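Local atomic coordinates of aspartate aminotransferase, cytoplasmic (Schizosaccharomyces pombe 972h-, PDB entry 6JPK), a protein that catalyses the reversible, pyridoxal 5'-phosphate-dependent transfer of an amino group from L-aspartate to 2-oxoglutarate, yielding oxaloacetate and L-glutamate. Residues E97-A111 and R263-K277. The protein carries 1 engineered substitution. Residues are numbered along the deposited sequence; the frame is centred on the assembly and turned at random.
Sequences EDRVASMQSVSGTGA and RTGCMHYVAKDASTK. With PO4 (phosphate ion), chain C.
The backbones of Met103 and Met267 form an antiparallel hydrogen-bonded pair, Met103 N to Met267 O and Met267 N to Met103 O both 2.8 Å, within a ladder joining strands 100-106 and 264-270 of the large aminotransferase sheet. On their face Ala111 of helix 107-127 sets its CB 3.8 Å from Met267 CB. On the other face Ser102 OG meets the edge of the His268 ring at ND1, 2.8 Å away, while Gln251 holds NE2. Packing is close where Gly265 N lies 3.5 Å from Ser107 CA. The end near Asp98 is more open to solvent. There Arg99 NE gives a straight bond to Ala271 O (2.9 Å, 168°) in the guanidinium plane, and a water links NH2 to Val270 O. Lys277, bent at chi2 and chi3, lays CG against the backbone of Ala101 and forms a salt bridge from above the Asp98 carboxylate plane, NZ to OD1 2.9 Å. At the buried end Ser107 CB sits over one guanidinium face of Arg263, offset toward its rim. Arg263, Gly108 N, Thr109 N and Tyr70 of the second subunit bind a phosphate, probably from the crystallisation liquor; Ile292 O of that subunit also holds Arg263 NH1, consistent with an interfacial pocket for the cofactor's phosphate.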
ATOM      1  N   GLU A  97      10.804  25.265  10.106  1.00 11.16           N
ATOM      2  CA  GLU A  97       9.732  26.188   9.748  1.00 10.90           C
ATOM      3  C   GLU A  97       8.419  25.483   9.423  1.00 14.94           C
ATOM      4  O   GLU A  97       7.446  26.162   9.080  1.00 15.58           O
ATOM      5  CB  GLU A  97      10.149  27.053   8.555  1.00 14.44           C
ATOM      6  CG  GLU A  97      11.299  28.015   8.847  1.00 15.23           C
ATOM      7  CD  GLU A  97      11.775  28.761   7.600  1.00 19.55           C
ATOM      8  OE1 GLU A  97      10.974  28.903   6.645  1.00 22.44           O
ATOM      9  OE2 GLU A  97      12.946  29.207   7.569  1.00 20.05           O
ATOM     10  N   ASP A  98       8.366  24.148   9.490  1.00 12.38           N
ATOM     11  CA  ASP A  98       7.122  23.403   9.255  1.00 13.85           C
ATOM     12  C   ASP A  98       6.636  23.579   7.813  1.00 12.91           C
ATOM     13  O   ASP A  98       5.441  23.745   7.554  1.00 10.20           O
ATOM     14  CB  ASP A  98       6.034  23.826  10.257  1.00 16.48           C
ATOM     15  CG  ASP A  98       4.851  22.863  10.301  1.00 21.12           C
ATOM     16  OD1 ASP A  98       5.071  21.636  10.223  1.00 24.11           O
ATOM     17  OD2 ASP A  98       3.700  23.341  10.435  1.00 26.76           O
ATOM     18  N   ARG A  99       7.565  23.545   6.861  1.00 10.78           N
ATOM     19  CA  ARG A  99       7.230  23.745   5.457  1.00  9.64           C
ATOM     20  C   ARG A  99       7.161  22.455   4.637  1.00 10.95           C
ATOM     21  O   ARG A  99       6.850  22.522   3.443  1.00  9.48           O
ATOM     22  CB  ARG A  99       8.238  24.705   4.813  1.00  9.81           C
ATOM     23  CG  ARG A  99       7.991  26.183   5.144  1.00 11.20           C
ATOM     24  CD  ARG A  99       9.183  27.050   4.722  1.00 11.83           C
ATOM     25  NE  ARG A  99       9.477  26.909   3.300  1.00 13.33           N
ATOM     26  CZ  ARG A  99      10.524  27.461   2.696  1.00 14.27           C
ATOM     27  NH1 ARG A  99      11.388  28.198   3.400  1.00 12.45           N
ATOM     28  NH2 ARG A  99      10.706  27.275   1.393  1.00 11.53           N
ATOM     29  N   VAL A 100       7.428  21.286   5.219  1.00  8.97           N
ATOM     30  CA  VAL A 100       7.431  20.037   4.454  1.00  8.60           C
ATOM     31  C   VAL A 100       6.225  19.208   4.879  1.00 10.16           C
ATOM     32  O   VAL A 100       6.074  18.879   6.061  1.00  8.99           O
ATOM     33  CB  VAL A 100       8.742  19.250   4.636  1.00  8.43           C
ATOM     34  CG1 VAL A 100       8.742  17.989   3.763  1.00  9.92           C
ATOM     35  CG2 VAL A 100       9.939  20.110   4.287  1.00  8.57           C
ATOM     36  N   ALA A 101       5.351  18.897   3.921  1.00 11.27           N
ATOM     37  CA  ALA A 101       4.255  17.954   4.135  1.00 12.68           C
ATOM     38  C   ALA A 101       4.759  16.575   3.726  1.00 11.45           C
ATOM     39  O   ALA A 101       5.074  16.353   2.558  1.00 12.86           O
ATOM     40  CB  ALA A 101       3.019  18.349   3.325  1.00 10.63           C
ATOM     41  N   SER A 102       4.861  15.659   4.686  1.00  7.83           N
ATOM     42  CA  SER A 102       5.455  14.343   4.460  1.00  7.57           C
ATOM     43  C   SER A 102       4.409  13.270   4.710  1.00 12.66           C
ATOM     44  O   SER A 102       3.748  13.272   5.753  1.00 12.46           O
ATOM     45  CB  SER A 102       6.671  14.110   5.364  1.00 11.04           C
ATOM     46  OG  SER A 102       7.673  15.100   5.141  1.00 12.58           O
ATOM     47  N   MET A 103       4.261  12.356   3.755  1.00  8.99           N
ATOM     48  CA  MET A 103       3.302  11.267   3.854  1.00 11.21           C
ATOM     49  C   MET A 103       4.049   9.960   3.638  1.00 11.11           C
ATOM     50  O   MET A 103       4.546   9.699   2.532  1.00  7.86           O
ATOM     51  CB  MET A 103       2.188  11.428   2.824  1.00 14.36           C
ATOM     52  CG  MET A 103       1.333  12.667   3.051  1.00 19.13           C
ATOM     53  SD  MET A 103      -0.147  12.230   3.993  1.00 25.16           S
ATOM     54  CE  MET A 103      -0.690  10.845   2.964  1.00  7.36           C
ATOM     55  N   GLN A 104       4.131   9.144   4.684  1.00  7.00           N
ATOM     56  CA  GLN A 104       4.667   7.799   4.516  1.00  6.86           C
ATOM     57  C   GLN A 104       3.824   7.071   3.480  1.00  8.01           C
ATOM     58  O   GLN A 104       2.591   7.147   3.499  1.00  9.56           O
ATOM     59  CB  GLN A 104       4.669   7.052   5.845  1.00  6.97           C
ATOM     60  CG  GLN A 104       5.173   5.617   5.759  1.00  6.88           C
ATOM     61  CD  GLN A 104       5.072   4.901   7.089  1.00  7.80           C
ATOM     62  OE1 GLN A 104       5.067   5.534   8.162  1.00  7.22           O
ATOM     63  NE2 GLN A 104       4.996   3.573   7.031  1.00  7.00           N
ATOM     64  N   SER A 105       4.491   6.399   2.552  1.00  7.54           N
ATOM     65  CA  SER A 105       3.849   5.806   1.390  0.50  8.85           C
ATOM     66  C   SER A 105       4.265   4.347   1.255  1.00 10.34           C
ATOM     67  O   SER A 105       5.204   3.874   1.909  1.00 10.05           O
ATOM     68  CB  SER A 105       4.216   6.575   0.113  0.50  9.22           C
ATOM     69  OG  SER A 105       5.625   6.611  -0.056  0.50  6.34           O
ATOM     70  N   VAL A 106       3.563   3.638   0.377  1.00  8.47           N
ATOM     71  CA  VAL A 106       3.919   2.264   0.049  1.00  8.45           C
ATOM     72  C   VAL A 106       5.111   2.349  -0.896  1.00  9.06           C
ATOM     73  O   VAL A 106       4.968   2.198  -2.118  1.00 10.29           O
ATOM     74  CB  VAL A 106       2.738   1.507  -0.585  1.00  9.17           C
ATOM     75  CG1 VAL A 106       3.098   0.041  -0.823  1.00  6.60           C
ATOM     76  CG2 VAL A 106       1.500   1.611   0.303  1.00  9.62           C
ATOM     77  N   SER A 107       6.281   2.636  -0.323  1.00  8.76           N
ATOM     78  CA  SER A 107       7.556   2.790  -1.018  1.00 11.58           C
ATOM     79  C   SER A 107       7.517   3.899  -2.064  1.00  9.00           C
ATOM     80  O   SER A 107       6.632   4.767  -2.033  1.00  9.18           O
ATOM     81  CB  SER A 107       7.985   1.467  -1.658  1.00 15.55           C
ATOM     82  OG  SER A 107       9.405   1.324  -1.641  1.00 12.50           O
ATOM     83  N   GLY A 108       8.490   3.890  -2.978  1.00  7.90           N
ATOM     84  CA  GLY A 108       8.586   4.964  -3.958  1.00  7.19           C
ATOM     85  C   GLY A 108       7.413   4.997  -4.924  1.00  7.57           C
ATOM     86  O   GLY A 108       6.955   6.074  -5.322  1.00  6.55           O
ATOM     87  N   THR A 109       6.911   3.829  -5.324  1.00  6.90           N
ATOM     88  CA  THR A 109       5.799   3.815  -6.274  1.00  6.92           C
ATOM     89  C   THR A 109       4.558   4.456  -5.666  1.00  8.69           C
ATOM     90  O   THR A 109       3.888   5.271  -6.311  1.00  7.40           O
ATOM     91  CB  THR A 109       5.500   2.389  -6.726  1.00  9.90           C
ATOM     92  OG1 THR A 109       6.676   1.844  -7.328  1.00 11.79           O
ATOM     93  CG2 THR A 109       4.364   2.386  -7.761  1.00  8.67           C
ATOM     94  N   GLY A 110       4.243   4.099  -4.415  1.00  8.06           N
ATOM     95  CA  GLY A 110       3.123   4.719  -3.729  1.00  6.20           C
ATOM     96  C   GLY A 110       3.314   6.206  -3.501  1.00  6.40           C
ATOM     97  O   GLY A 110       2.346   6.969  -3.549  1.00  6.38           O
ATOM     98  N   ALA A 111       4.555   6.647  -3.250  1.00  6.24           N
ATOM     99  CA  ALA A 111       4.800   8.085  -3.170  1.00  9.06           C
ATOM    100  C   ALA A 111       4.498   8.768  -4.504  1.00  7.62           C
ATOM    101  O   ALA A 111       3.862   9.830  -4.540  1.00  6.73           O
ATOM    102  CB  ALA A 111       6.241   8.363  -2.740  1.00  7.28           C
ATOM    103  N   ARG A 263       8.084  -2.156   1.649  1.00  6.50           N
ATOM    104  CA  ARG A 263       7.390  -1.006   1.064  1.00 12.64           C
ATOM    105  C   ARG A 263       7.505   0.246   1.944  1.00 16.40           C
ATOM    106  O   ARG A 263       6.510   0.795   2.429  1.00 18.42           O
ATOM    107  CB  ARG A 263       5.918  -1.337   0.782  1.00 11.36           C
ATOM    108  CG  ARG A 263       5.662  -2.697   0.137  1.00 10.97           C
ATOM    109  CD  ARG A 263       6.477  -2.901  -1.130  1.00 10.00           C
ATOM    110  NE  ARG A 263       6.112  -1.985  -2.217  1.00 11.07           N
ATOM    111  CZ  ARG A 263       7.006  -1.400  -3.012  1.00 11.54           C
ATOM    112  NH1 ARG A 263       6.610  -0.599  -3.983  1.00 14.40           N
ATOM    113  NH2 ARG A 263       8.310  -1.592  -2.810  1.00  8.73           N
ATOM    114  N   THR A 264       8.739   0.721   2.114  1.00 11.17           N
ATOM    115  CA  THR A 264       9.018   1.883   2.959  1.00  9.88           C
ATOM    116  C   THR A 264       9.434   3.067   2.083  1.00  9.44           C
ATOM    117  O   THR A 264      10.500   3.046   1.451  1.00  6.40           O
ATOM    118  CB  THR A 264      10.092   1.546   3.991  1.00 11.23           C
ATOM    119  OG1 THR A 264       9.693   0.378   4.723  1.00 12.91           O
ATOM    120  CG2 THR A 264      10.288   2.695   4.964  1.00  8.33           C
ATOM    121  N   GLY A 265       8.595   4.101   2.058  1.00  8.76           N
ATOM    122  CA  GLY A 265       8.845   5.287   1.265  1.00  6.37           C
ATOM    123  C   GLY A 265       8.129   6.473   1.864  1.00  6.46           C
ATOM    124  O   GLY A 265       7.413   6.358   2.863  1.00  6.55           O
ATOM    125  N   CYS A 266       8.328   7.631   1.241  1.00  6.50           N
ATOM    126  CA  CYS A 266       7.708   8.853   1.727  1.00  6.61           C
ATOM    127  C   CYS A 266       7.529   9.827   0.573  1.00  7.80           C
ATOM    128  O   CYS A 266       8.429   9.970  -0.259  1.00  7.35           O
ATOM    129  CB  CYS A 266       8.562   9.486   2.833  1.00  9.07           C
ATOM    130  SG  CYS A 266       7.631  10.605   3.892  1.00 10.85           S
ATOM    131  N   MET A 267       6.364  10.477   0.508  1.00  6.68           N
ATOM    132  CA  MET A 267       6.154  11.582  -0.421  1.00  7.80           C
ATOM    133  C   MET A 267       6.269  12.885   0.353  1.00  8.09           C
ATOM    134  O   MET A 267       5.767  12.992   1.476  1.00  7.97           O
ATOM    135  CB  MET A 267       4.780  11.504  -1.110  1.00  9.25           C
ATOM    136  CG  MET A 267       4.635  12.424  -2.340  1.00 15.21           C
ATOM    137  SD  MET A 267       3.218  13.573  -2.285  1.00 25.80           S
ATOM    138  CE  MET A 267       3.786  14.806  -1.139  1.00 24.98           C
ATOM    139  N   HIS A 268       6.934  13.876  -0.244  1.00  8.40           N
ATOM    140  CA  HIS A 268       7.109  15.177   0.397  1.00  8.92           C
ATOM    141  C   HIS A 268       6.669  16.280  -0.550  1.00  9.24           C
ATOM    142  O   HIS A 268       7.005  16.255  -1.738  1.00  7.38           O
ATOM    143  CB  HIS A 268       8.569  15.449   0.802  1.00  7.35           C
ATOM    144  CG  HIS A 268       9.205  14.340   1.583  1.00  9.67           C
ATOM    145  ND1 HIS A 268       9.173  14.289   2.960  1.00  8.14           N
ATOM    146  CD2 HIS A 268       9.901  13.250   1.179  1.00  7.05           C
ATOM    147  CE1 HIS A 268       9.809  13.205   3.371  1.00  8.23           C
ATOM    148  NE2 HIS A 268      10.265  12.561   2.310  1.00  7.98           N
ATOM    149  N   TYR A 269       5.919  17.239  -0.015  1.00  7.69           N
ATOM    150  CA  TYR A 269       5.671  18.520  -0.666  1.00  7.93           C
ATOM    151  C   TYR A 269       6.405  19.582   0.129  1.00  8.18           C
ATOM    152  O   TYR A 269       6.185  19.720   1.341  1.00  9.49           O
ATOM    153  CB  TYR A 269       4.178  18.833  -0.748  1.00  8.09           C
ATOM    154  CG  TYR A 269       3.854  20.258  -1.172  1.00  8.43           C
ATOM    155  CD1 TYR A 269       4.087  20.693  -2.473  1.00  8.48           C
ATOM    156  CD2 TYR A 269       3.307  21.160  -0.267  1.00  8.73           C
ATOM    157  CE1 TYR A 269       3.783  21.997  -2.859  1.00  8.83           C
ATOM    158  CE2 TYR A 269       3.006  22.464  -0.634  1.00  9.08           C
ATOM    159  CZ  TYR A 269       3.243  22.881  -1.934  1.00  9.54           C
ATOM    160  OH  TYR A 269       2.933  24.175  -2.310  1.00  9.53           O
ATOM    161  N   VAL A 270       7.295  20.304  -0.541  1.00  8.27           N
ATOM    162  CA  VAL A 270       8.128  21.321   0.089  1.00  8.52           C
ATOM    163  C   VAL A 270       7.447  22.657  -0.166  1.00 11.55           C
ATOM    164  O   VAL A 270       7.621  23.261  -1.229  1.00  8.98           O
ATOM    165  CB  VAL A 270       9.562  21.305  -0.451  1.00  9.30           C
ATOM    166  CG1 VAL A 270      10.414  22.352   0.285  1.00  8.96           C
ATOM    167  CG2 VAL A 270      10.173  19.906  -0.326  1.00 10.24           C
ATOM    168  N   ALA A 271       6.674  23.121   0.818  1.00  9.34           N
ATOM    169  CA  ALA A 271       5.869  24.320   0.663  1.00  9.90           C
ATOM    170  C   ALA A 271       6.710  25.581   0.842  1.00 12.37           C
ATOM    171  O   ALA A 271       7.807  25.559   1.413  1.00  9.78           O
ATOM    172  CB  ALA A 271       4.718  24.324   1.672  1.00  9.59           C
ATOM    173  N   LYS A 272       6.173  26.701   0.358  1.00 10.14           N
ATOM    174  CA  LYS A 272       6.799  27.982   0.649  1.00 14.69           C
ATOM    175  C   LYS A 272       6.425  28.498   2.032  1.00 15.72           C
ATOM    176  O   LYS A 272       7.126  29.359   2.563  1.00 14.69           O
ATOM    177  CB  LYS A 272       6.422  29.017  -0.415  1.00 16.09           C
ATOM    178  CG  LYS A 272       7.039  28.723  -1.778  1.00 22.01           C
ATOM    179  CD  LYS A 272       6.408  29.565  -2.858  1.00 25.90           C
ATOM    180  CE  LYS A 272       6.874  31.001  -2.775  1.00 28.37           C
ATOM    181  NZ  LYS A 272       8.224  31.135  -3.361  1.00 28.30           N
ATOM    182  N   ASP A 273       5.343  27.998   2.624  1.00 13.39           N
ATOM    183  CA  ASP A 273       4.972  28.420   3.970  1.00 18.97           C
ATOM    184  C   ASP A 273       4.143  27.329   4.635  1.00 18.04           C
ATOM    185  O   ASP A 273       3.575  26.453   3.968  1.00 15.38           O
ATOM    186  CB  ASP A 273       4.212  29.747   3.955  1.00 21.30           C
ATOM    187  CG  ASP A 273       3.046  29.729   3.008  1.00 29.03           C
ATOM    188  OD1 ASP A 273       2.085  28.977   3.290  1.00 32.35           O
ATOM    189  OD2 ASP A 273       3.097  30.462   1.982  1.00 31.23           O
ATOM    190  N   ALA A 274       4.078  27.412   5.966  1.00 10.97           N
ATOM    191  CA  ALA A 274       3.413  26.386   6.762  1.00 10.78           C
ATOM    192  C   ALA A 274       1.931  26.302   6.429  1.00 11.25           C
ATOM    193  O   ALA A 274       1.348  25.212   6.437  1.00 10.56           O
ATOM    194  CB  ALA A 274       3.607  26.678   8.257  1.00 11.05           C
ATOM    195  N   SER A 275       1.305  27.448   6.160  1.00 12.30           N
ATOM    196  CA  SER A 275      -0.114  27.479   5.824  1.00 15.00           C
ATOM    197  C   SER A 275      -0.427  26.578   4.630  1.00 13.85           C
ATOM    198  O   SER A 275      -1.332  25.737   4.689  1.00 11.82           O
ATOM    199  CB  SER A 275      -0.540  28.918   5.537  1.00 16.61           C
ATOM    200  OG  SER A 275      -1.911  28.949   5.199  1.00 26.31           O
ATOM    201  N   THR A 276       0.318  26.731   3.537  1.00 10.88           N
ATOM    202  CA  THR A 276       0.064  25.892   2.363  1.00 10.56           C
ATOM    203  C   THR A 276       0.486  24.442   2.609  1.00 13.51           C
ATOM    204  O   THR A 276      -0.172  23.510   2.120  1.00 12.61           O
ATOM    205  CB  THR A 276       0.791  26.478   1.153  1.00 10.59           C
ATOM    206  OG1 THR A 276       0.345  27.824   0.952  1.00 11.09           O
ATOM    207  CG2 THR A 276       0.550  25.639  -0.125  1.00 10.30           C
ATOM    208  N   LYS A 277       1.560  24.235   3.376  1.00 11.41           N
ATOM    209  CA  LYS A 277       1.934  22.889   3.799  1.00 10.65           C
ATOM    210  C   LYS A 277       0.740  22.154   4.394  1.00  9.54           C
ATOM    211  O   LYS A 277       0.468  21.000   4.052  1.00  9.24           O
ATOM    212  CB  LYS A 277       3.083  22.967   4.810  1.00 12.36           C
ATOM    213  CG  LYS A 277       3.731  21.626   5.144  1.00 15.99           C
ATOM    214  CD  LYS A 277       2.997  20.845   6.218  1.00 19.48           C
ATOM    215  CE  LYS A 277       3.074  21.518   7.559  1.00 24.66           C
ATOM    216  NZ  LYS A 277       2.874  20.520   8.653  1.00 24.22           N
TER
HETATM  217  P   PO4 C 501       9.729   1.142  -4.992  1.00 14.97           P
HETATM  218  O1  PO4 C 501       8.243   1.278  -5.256  1.00 11.88           O
HETATM  219  O2  PO4 C 501      10.159   1.972  -3.804  1.00 14.75           O
HETATM  220  O3  PO4 C 501      10.020  -0.325  -4.747  1.00 12.88           O
HETATM  221  O4  PO4 C 501      10.551   1.597  -6.173  1.00 18.43           O
HETATM  222  O   HOH W   1       9.572  25.775  -1.082  1.00 26.99           O
HETATM  223  O   HOH W   2      10.515  -0.516   0.306  1.00 16.03           O